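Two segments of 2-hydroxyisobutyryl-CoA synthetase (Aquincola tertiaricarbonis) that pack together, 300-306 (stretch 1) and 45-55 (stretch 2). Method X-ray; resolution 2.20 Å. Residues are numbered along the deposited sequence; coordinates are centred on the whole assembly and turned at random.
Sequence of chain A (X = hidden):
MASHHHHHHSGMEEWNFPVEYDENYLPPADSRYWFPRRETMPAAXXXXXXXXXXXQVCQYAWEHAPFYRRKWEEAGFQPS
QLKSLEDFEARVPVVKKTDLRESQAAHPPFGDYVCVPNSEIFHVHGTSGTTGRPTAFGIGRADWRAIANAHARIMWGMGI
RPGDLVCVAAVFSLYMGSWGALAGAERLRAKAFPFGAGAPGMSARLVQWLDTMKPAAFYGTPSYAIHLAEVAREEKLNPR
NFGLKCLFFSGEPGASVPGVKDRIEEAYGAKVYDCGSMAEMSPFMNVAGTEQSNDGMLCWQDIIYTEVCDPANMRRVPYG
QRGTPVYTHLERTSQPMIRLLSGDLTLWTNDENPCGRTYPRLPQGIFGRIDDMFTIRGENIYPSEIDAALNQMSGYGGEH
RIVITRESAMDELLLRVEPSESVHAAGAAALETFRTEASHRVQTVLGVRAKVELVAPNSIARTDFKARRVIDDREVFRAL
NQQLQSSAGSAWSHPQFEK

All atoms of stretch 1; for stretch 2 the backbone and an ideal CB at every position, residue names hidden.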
ATOM      1  N   TRP A 300     -23.045   1.858  14.427  1.00 34.53           N
ATOM      2  CA  TRP A 300     -23.550   2.946  13.588  1.00 34.68           C
ATOM      3  C   TRP A 300     -24.576   2.354  12.609  1.00 38.60           C
ATOM      4  O   TRP A 300     -24.281   2.093  11.447  1.00 36.43           O
ATOM      5  CB  TRP A 300     -22.389   3.653  12.886  1.00 32.05           C
ATOM      6  CG  TRP A 300     -21.412   4.295  13.825  1.00 32.17           C
ATOM      7  CD1 TRP A 300     -20.591   3.665  14.711  1.00 33.96           C
ATOM      8  CD2 TRP A 300     -21.085   5.692  13.897  1.00 32.60           C
ATOM      9  NE1 TRP A 300     -19.811   4.584  15.372  1.00 33.84           N
ATOM     10  CE2 TRP A 300     -20.079   5.836  14.882  1.00 36.26           C
ATOM     11  CE3 TRP A 300     -21.538   6.842  13.214  1.00 34.03           C
ATOM     12  CZ2 TRP A 300     -19.515   7.087  15.210  1.00 35.77           C
ATOM     13  CZ3 TRP A 300     -20.988   8.074  13.545  1.00 35.26           C
ATOM     14  CH2 TRP A 300     -19.989   8.191  14.527  1.00 35.22           C
ATOM     15  N   GLN A 301     -25.791   2.114  13.149  1.00 37.28           N
ATOM     16  CA  GLN A 301     -26.929   1.416  12.555  1.00 37.29           C
ATOM     17  C   GLN A 301     -27.425   1.923  11.198  1.00 40.94           C
ATOM     18  O   GLN A 301     -27.913   1.112  10.405  1.00 39.19           O
ATOM     19  CB  GLN A 301     -28.093   1.375  13.557  1.00 39.44           C
ATOM     20  CG  GLN A 301     -27.828   0.499  14.795  1.00 42.52           C
ATOM     21  CD  GLN A 301     -27.554  -0.961  14.484  1.00 52.43           C
ATOM     22  OE1 GLN A 301     -26.480  -1.338  13.991  1.00 45.38           O
ATOM     23  NE2 GLN A 301     -28.493  -1.825  14.825  1.00 38.60           N
ATOM     24  N   ASP A 302     -27.353   3.242  10.945  1.00 39.19           N
ATOM     25  CA  ASP A 302     -27.787   3.842   9.674  1.00 40.08           C
ATOM     26  C   ASP A 302     -26.728   3.732   8.562  1.00 43.36           C
ATOM     27  O   ASP A 302     -26.985   4.158   7.419  1.00 45.25           O
ATOM     28  CB  ASP A 302     -28.258   5.290   9.869  1.00 42.86           C
ATOM     29  CG  ASP A 302     -27.242   6.133  10.594  1.00 48.40           C
ATOM     30  OD1 ASP A 302     -27.141   6.000  11.833  1.00 46.29           O
ATOM     31  OD2 ASP A 302     -26.517   6.896   9.919  1.00 54.65           O
ATOM     32  N   ILE A 303     -25.542   3.178   8.889  1.00 36.60           N
ATOM     33  CA  ILE A 303     -24.473   2.922   7.914  1.00 35.36           C
ATOM     34  C   ILE A 303     -24.565   1.427   7.507  1.00 37.92           C
ATOM     35  O   ILE A 303     -24.700   1.124   6.333  1.00 38.67           O
ATOM     36  CB  ILE A 303     -23.053   3.348   8.424  1.00 37.34           C
ATOM     37  CG1 ILE A 303     -22.971   4.895   8.608  1.00 38.33           C
ATOM     38  CG2 ILE A 303     -21.954   2.837   7.444  1.00 36.31           C
ATOM     39  CD1 ILE A 303     -21.707   5.467   9.274  1.00 36.01           C
ATOM     40  N   ILE A 304     -24.540   0.519   8.502  1.00 34.47           N
ATOM     41  CA  ILE A 304     -24.697  -0.933   8.390  1.00 33.77           C
ATOM     42  C   ILE A 304     -25.553  -1.351   9.589  1.00 37.97           C
ATOM     43  O   ILE A 304     -25.272  -0.948  10.719  1.00 37.49           O
ATOM     44  CB  ILE A 304     -23.323  -1.697   8.349  1.00 34.68           C
ATOM     45  CG1 ILE A 304     -22.647  -1.546   6.972  1.00 34.07           C
ATOM     46  CG2 ILE A 304     -23.429  -3.204   8.789  1.00 31.90           C
ATOM     47  CD1 ILE A 304     -21.181  -1.911   6.952  1.00 35.84           C
ATOM     48  N   TYR A 305     -26.574  -2.172   9.340  1.00 35.49           N
ATOM     49  CA  TYR A 305     -27.463  -2.681  10.374  1.00 36.09           C
ATOM     50  C   TYR A 305     -26.849  -3.900  11.074  1.00 39.54           C
ATOM     51  O   TYR A 305     -26.741  -4.978  10.482  1.00 39.49           O
ATOM     52  CB  TYR A 305     -28.860  -2.970   9.772  1.00 38.37           C
ATOM     53  CG  TYR A 305     -29.869  -3.515  10.758  1.00 39.67           C
ATOM     54  CD1 TYR A 305     -30.134  -2.854  11.961  1.00 41.68           C
ATOM     55  CD2 TYR A 305     -30.568  -4.688  10.489  1.00 40.31           C
ATOM     56  CE1 TYR A 305     -31.058  -3.358  12.874  1.00 40.22           C
ATOM     57  CE2 TYR A 305     -31.506  -5.193  11.390  1.00 42.12           C
ATOM     58  CZ  TYR A 305     -31.754  -4.521  12.575  1.00 44.79           C
ATOM     59  OH  TYR A 305     -32.680  -5.024  13.450  1.00 42.65           O
ATOM     60  N   THR A 306     -26.396  -3.707  12.322  1.00 35.97           N
ATOM     61  CA  THR A 306     -25.799  -4.773  13.131  1.00 35.01           C
ATOM     62  C   THR A 306     -26.895  -5.447  13.993  1.00 41.69           C
ATOM     63  O   THR A 306     -27.692  -4.762  14.658  1.00 41.68           O
ATOM     64  CB  THR A 306     -24.639  -4.234  14.015  1.00 36.86           C
ATOM     65  OG1 THR A 306     -23.613  -3.659  13.206  1.00 35.44           O
ATOM     66  CG2 THR A 306     -24.016  -5.320  14.918  1.00 37.64           C
ATOM     67  N   UNK A  45     -37.039   6.006  15.812  1.00 64.17           N
ATOM     68  CA  UNK A  45     -37.208   6.804  14.592  1.00 65.55           C
ATOM     69  C   UNK A  45     -36.227   6.301  13.517  1.00 66.47           C
ATOM     70  O   UNK A  45     -36.592   6.222  12.337  1.00 65.82           O
ATOM     71  CB  UNK A  45     -36.983   8.290  14.879  1.00 65.55           C
ATOM     72  N   UNK A  46     -34.987   5.968  13.937  1.00 60.52           N
ATOM     73  CA  UNK A  46     -33.934   5.470  13.051  1.00 58.16           C
ATOM     74  C   UNK A  46     -34.259   4.056  12.590  1.00 61.75           C
ATOM     75  O   UNK A  46     -34.090   3.760  11.408  1.00 61.07           O
ATOM     76  CB  UNK A  46     -32.575   5.501  13.753  1.00 58.16           C
ATOM     77  N   UNK A  47     -34.754   3.198  13.517  1.00 58.09           N
ATOM     78  CA  UNK A  47     -35.155   1.817  13.231  1.00 56.53           C
ATOM     79  C   UNK A  47     -36.285   1.742  12.205  1.00 61.14           C
ATOM     80  O   UNK A  47     -36.367   0.754  11.468  1.00 60.80           O
ATOM     81  CB  UNK A  47     -35.588   1.120  14.523  1.00 56.53           C
ATOM     82  N   UNK A  48     -37.126   2.797  12.130  1.00 58.36           N
ATOM     83  CA  UNK A  48     -38.206   2.875  11.150  1.00 60.09           C
ATOM     84  C   UNK A  48     -37.618   3.059   9.746  1.00 63.67           C
ATOM     85  O   UNK A  48     -38.017   2.371   8.799  1.00 64.09           O
ATOM     86  CB  UNK A  48     -39.163   4.020  11.489  1.00 60.09           C
ATOM     87  N   UNK A  49     -36.668   4.000   9.622  1.00 58.34           N
ATOM     88  CA  UNK A  49     -36.008   4.333   8.376  1.00 57.11           C
ATOM     89  C   UNK A  49     -35.064   3.204   7.949  1.00 56.81           C
ATOM     90  O   UNK A  49     -34.990   2.924   6.760  1.00 56.16           O
ATOM     91  CB  UNK A  49     -35.243   5.650   8.516  1.00 57.11           C
ATOM     92  N   UNK A  50     -34.416   2.511   8.918  1.00 51.27           N
ATOM     93  CA  UNK A  50     -33.527   1.357   8.659  1.00 47.93           C
ATOM     94  C   UNK A  50     -34.328   0.253   7.972  1.00 51.34           C
ATOM     95  O   UNK A  50     -33.885  -0.256   6.951  1.00 50.93           O
ATOM     96  CB  UNK A  50     -32.903   0.837   9.955  1.00 47.93           C
ATOM     97  N   UNK A  51     -35.532  -0.047   8.490  1.00 49.57           N
ATOM     98  CA  UNK A  51     -36.453  -1.041   7.932  1.00 50.81           C
ATOM     99  C   UNK A  51     -36.850  -0.637   6.511  1.00 58.17           C
ATOM    100  O   UNK A  51     -36.916  -1.500   5.634  1.00 57.92           O
ATOM    101  CB  UNK A  51     -37.694  -1.188   8.815  1.00 50.81           C
ATOM    102  N   UNK A  52     -37.094   0.666   6.310  1.00 56.42           N
ATOM    103  CA  UNK A  52     -37.424   1.251   5.014  1.00 57.37           C
ATOM    104  C   UNK A  52     -36.308   1.017   4.016  1.00 56.60           C
ATOM    105  O   UNK A  52     -36.550   0.558   2.896  1.00 55.38           O
ATOM    106  CB  UNK A  52     -37.699   2.750   5.153  1.00 57.37           C
ATOM    107  N   UNK A  53     -35.064   1.272   4.451  1.00 51.32           N
ATOM    108  CA  UNK A  53     -33.861   1.062   3.640  1.00 49.18           C
ATOM    109  C   UNK A  53     -33.649  -0.428   3.341  1.00 52.20           C
ATOM    110  O   UNK A  53     -33.264  -0.787   2.230  1.00 51.97           O
ATOM    111  CB  UNK A  53     -32.635   1.634   4.354  1.00 49.18           C
ATOM    112  N   UNK A  54     -33.874  -1.270   4.359  1.00 48.79           N
ATOM    113  CA  UNK A  54     -33.750  -2.726   4.335  1.00 47.74           C
ATOM    114  C   UNK A  54     -34.617  -3.290   3.222  1.00 51.25           C
ATOM    115  O   UNK A  54     -34.171  -4.165   2.487  1.00 51.22           O
ATOM    116  CB  UNK A  54     -34.143  -3.333   5.683  1.00 47.74           C
ATOM    117  N   UNK A  55     -35.814  -2.722   3.041  1.00 48.41           N
ATOM    118  CA  UNK A  55     -36.759  -3.095   1.992  1.00 50.26           C
ATOM    119  C   UNK A  55     -36.195  -2.728   0.611  1.00 53.90           C
ATOM    120  O   UNK A  55     -36.228  -3.555  -0.306  1.00 52.62           O
ATOM    121  CB  UNK A  55     -38.108  -2.409   2.219  1.00 50.26           C
TER

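Stretch 2 is helical throughout, so the positions whose CA-to-CB bonds point toward stretch 1 are the ones it can constrain. What stretch 1 offers there is a carboxylate at Asp302, the aliphatic base of Gln301 and the ring of Tyr305. Gln301 spends its amide within its own stretch, with Thr306 N donating to Gln301 OE1 (2.9 Å) and Gln301 NE2 donating to Thr306 O (3.0 Å), which leaves its CB as the part to pack against.

Position 45 is out of reach; a helix-tolerant polar residue would serve. It is Glu45, poorly ordered.

Position 46 points toward stretch 1, but its ideal CB has nothing of that stretch within 5.5 Å. A short side chain would fall short, while a long basic one could approach Asp302; lysine or arginine would suit. The residue is Arg46. With chi1 and chi2 both t the chain runs out to CD, then bends at chi3 (m) and brings Arg46 NE to 3.3 Å from Asp302 OD1, a salt bridge. On the way Arg46 CD passes 4.2 Å from Gln301 CB.

Position 47 points sideways, and many polar residues would do. Asp47 brings its end nearer, yet Asp47 OD1 stays 5.1 Å from Tyr305 CE1. Positions 48 and 49 are out of reach and undemanding; they hold Lys48 and Ala49.

Position 50 is the most tightly defined. Its CB points toward stretch 1, its CA lies 6.3 Å from that of Asp302, and the ideal CB is 5.0 Å from both Gln301 O and Tyr305 CD1. A mid-sized apolar group fits: valine, isoleucine, leucine or methionine. Ile50 uses both branches. Its CD1 reaches Gln301 CB at 3.7 Å, while Ile50 CG2 sits over one face of the Tyr305 ring, 3.8 Å from Tyr305 CD1, in a CH-pi contact.

Position 51 points sideways and could take many residues; Leu51 does not touch stretch 1. Position 52 is out of reach, but its ideal CB would lie 3.1 Å from Ala49 O, so glycine suits it best, although the helical backbone angles do not demand it. Gly52 avoids that crowding.

Position 53 points toward stretch 1 without a near neighbour there, so a long side chain has room. Arg53 makes no contact; its nearest approach is Arg53 NH1 to Asp302 O, 5.4 Å.

Position 54, one turn after 50, points toward the Tyr305 side. A branched or long apolar residue could reach the ring. Leu54 does so, its CD2 3.8 Å from Tyr305 CD2, with chi1 and chi2 both between wells.

Position 55 is out of reach, open to most helix formers, and holds Gln55.

Stretch 2 (45-55) ERDKAILGRLQ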
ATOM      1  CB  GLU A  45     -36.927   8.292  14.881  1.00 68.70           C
ATOM      2  CG  GLU A  45     -38.092   9.071  15.470  1.00 86.36           C
ATOM      3  CD  GLU A  45     -39.057   9.651  14.453  1.00112.77           C
ATOM      4  OE1 GLU A  45     -40.275   9.647  14.740  1.00113.26           O
ATOM      5  OE2 GLU A  45     -38.605  10.104  13.372  1.00104.78           O
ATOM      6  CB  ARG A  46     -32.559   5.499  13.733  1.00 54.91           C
ATOM      7  CG  ARG A  46     -31.409   5.370  12.732  1.00 50.22           C
ATOM      8  CD  ARG A  46     -30.109   5.000  13.394  1.00 46.78           C
ATOM      9  NE  ARG A  46     -29.518   6.133  14.107  1.00 52.47           N
ATOM     10  CZ  ARG A  46     -29.527   6.276  15.427  1.00 62.74           C
ATOM     11  NH1 ARG A  46     -30.090   5.355  16.195  1.00 55.65           N
ATOM     12  NH2 ARG A  46     -28.946   7.324  15.990  1.00 45.48           N
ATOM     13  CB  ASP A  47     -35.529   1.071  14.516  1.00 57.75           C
ATOM     14  CG  ASP A  47     -34.366   0.525  15.327  1.00 60.06           C
ATOM     15  OD1 ASP A  47     -33.196   0.754  14.929  1.00 56.19           O
ATOM     16  OD2 ASP A  47     -34.626  -0.131  16.369  1.00 69.58           O
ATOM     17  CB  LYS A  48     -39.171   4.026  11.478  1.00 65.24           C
ATOM     18  CG  LYS A  48     -40.141   3.681  12.614  1.00 87.16           C
ATOM     19  CD  LYS A  48     -41.470   4.443  12.541  1.00 99.93           C
ATOM     20  CE  LYS A  48     -42.410   4.033  13.659  1.00107.88           C
ATOM     21  NZ  LYS A  48     -43.838   4.270  13.312  1.00115.96           N
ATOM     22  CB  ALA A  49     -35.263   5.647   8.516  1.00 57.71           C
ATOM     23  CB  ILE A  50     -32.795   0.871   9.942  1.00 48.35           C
ATOM     24  CG1 ILE A  50     -31.685   1.857  10.330  1.00 46.72           C
ATOM     25  CG2 ILE A  50     -32.235  -0.562   9.778  1.00 46.92           C
ATOM     26  CD1 ILE A  50     -31.312   1.841  11.783  1.00 47.69           C
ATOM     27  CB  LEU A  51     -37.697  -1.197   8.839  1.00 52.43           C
ATOM     28  CG  LEU A  51     -38.923  -1.952   8.268  1.00 58.47           C
ATOM     29  CD1 LEU A  51     -38.588  -3.424   7.962  1.00 57.36           C
ATOM     30  CD2 LEU A  51     -40.136  -1.823   9.192  1.00 58.55           C
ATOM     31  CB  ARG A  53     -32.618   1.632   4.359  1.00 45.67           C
ATOM     32  CG  ARG A  53     -31.292   1.421   3.582  1.00 47.33           C
ATOM     33  CD  ARG A  53     -31.286   1.969   2.149  1.00 41.69           C
ATOM     34  NE  ARG A  53     -31.718   3.367   2.095  1.00 40.90           N
ATOM     35  CZ  ARG A  53     -30.930   4.397   2.376  1.00 58.22           C
ATOM     36  NH1 ARG A  53     -29.648   4.202   2.678  1.00 42.13           N
ATOM     37  NH2 ARG A  53     -31.407   5.629   2.335  1.00 49.38           N
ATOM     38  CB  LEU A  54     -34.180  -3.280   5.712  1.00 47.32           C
ATOM     39  CG  LEU A  54     -33.194  -4.102   6.559  1.00 48.82           C
ATOM     40  CD1 LEU A  54     -31.736  -3.912   6.181  1.00 46.13           C
ATOM     41  CD2 LEU A  54     -33.429  -3.902   8.044  1.00 47.01           C
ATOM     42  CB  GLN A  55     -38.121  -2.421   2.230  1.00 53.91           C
ATOM     43  CG  GLN A  55     -38.826  -2.944   3.484  1.00 68.88           C
ATOM     44  CD  GLN A  55     -39.943  -2.038   3.948  1.00 80.72           C
ATOM     45  OE1 GLN A  55     -39.802  -0.813   4.021  1.00 71.47           O
ATOM     46  NE2 GLN A  55     -41.074  -2.625   4.297  1.00 73.06           N
TER
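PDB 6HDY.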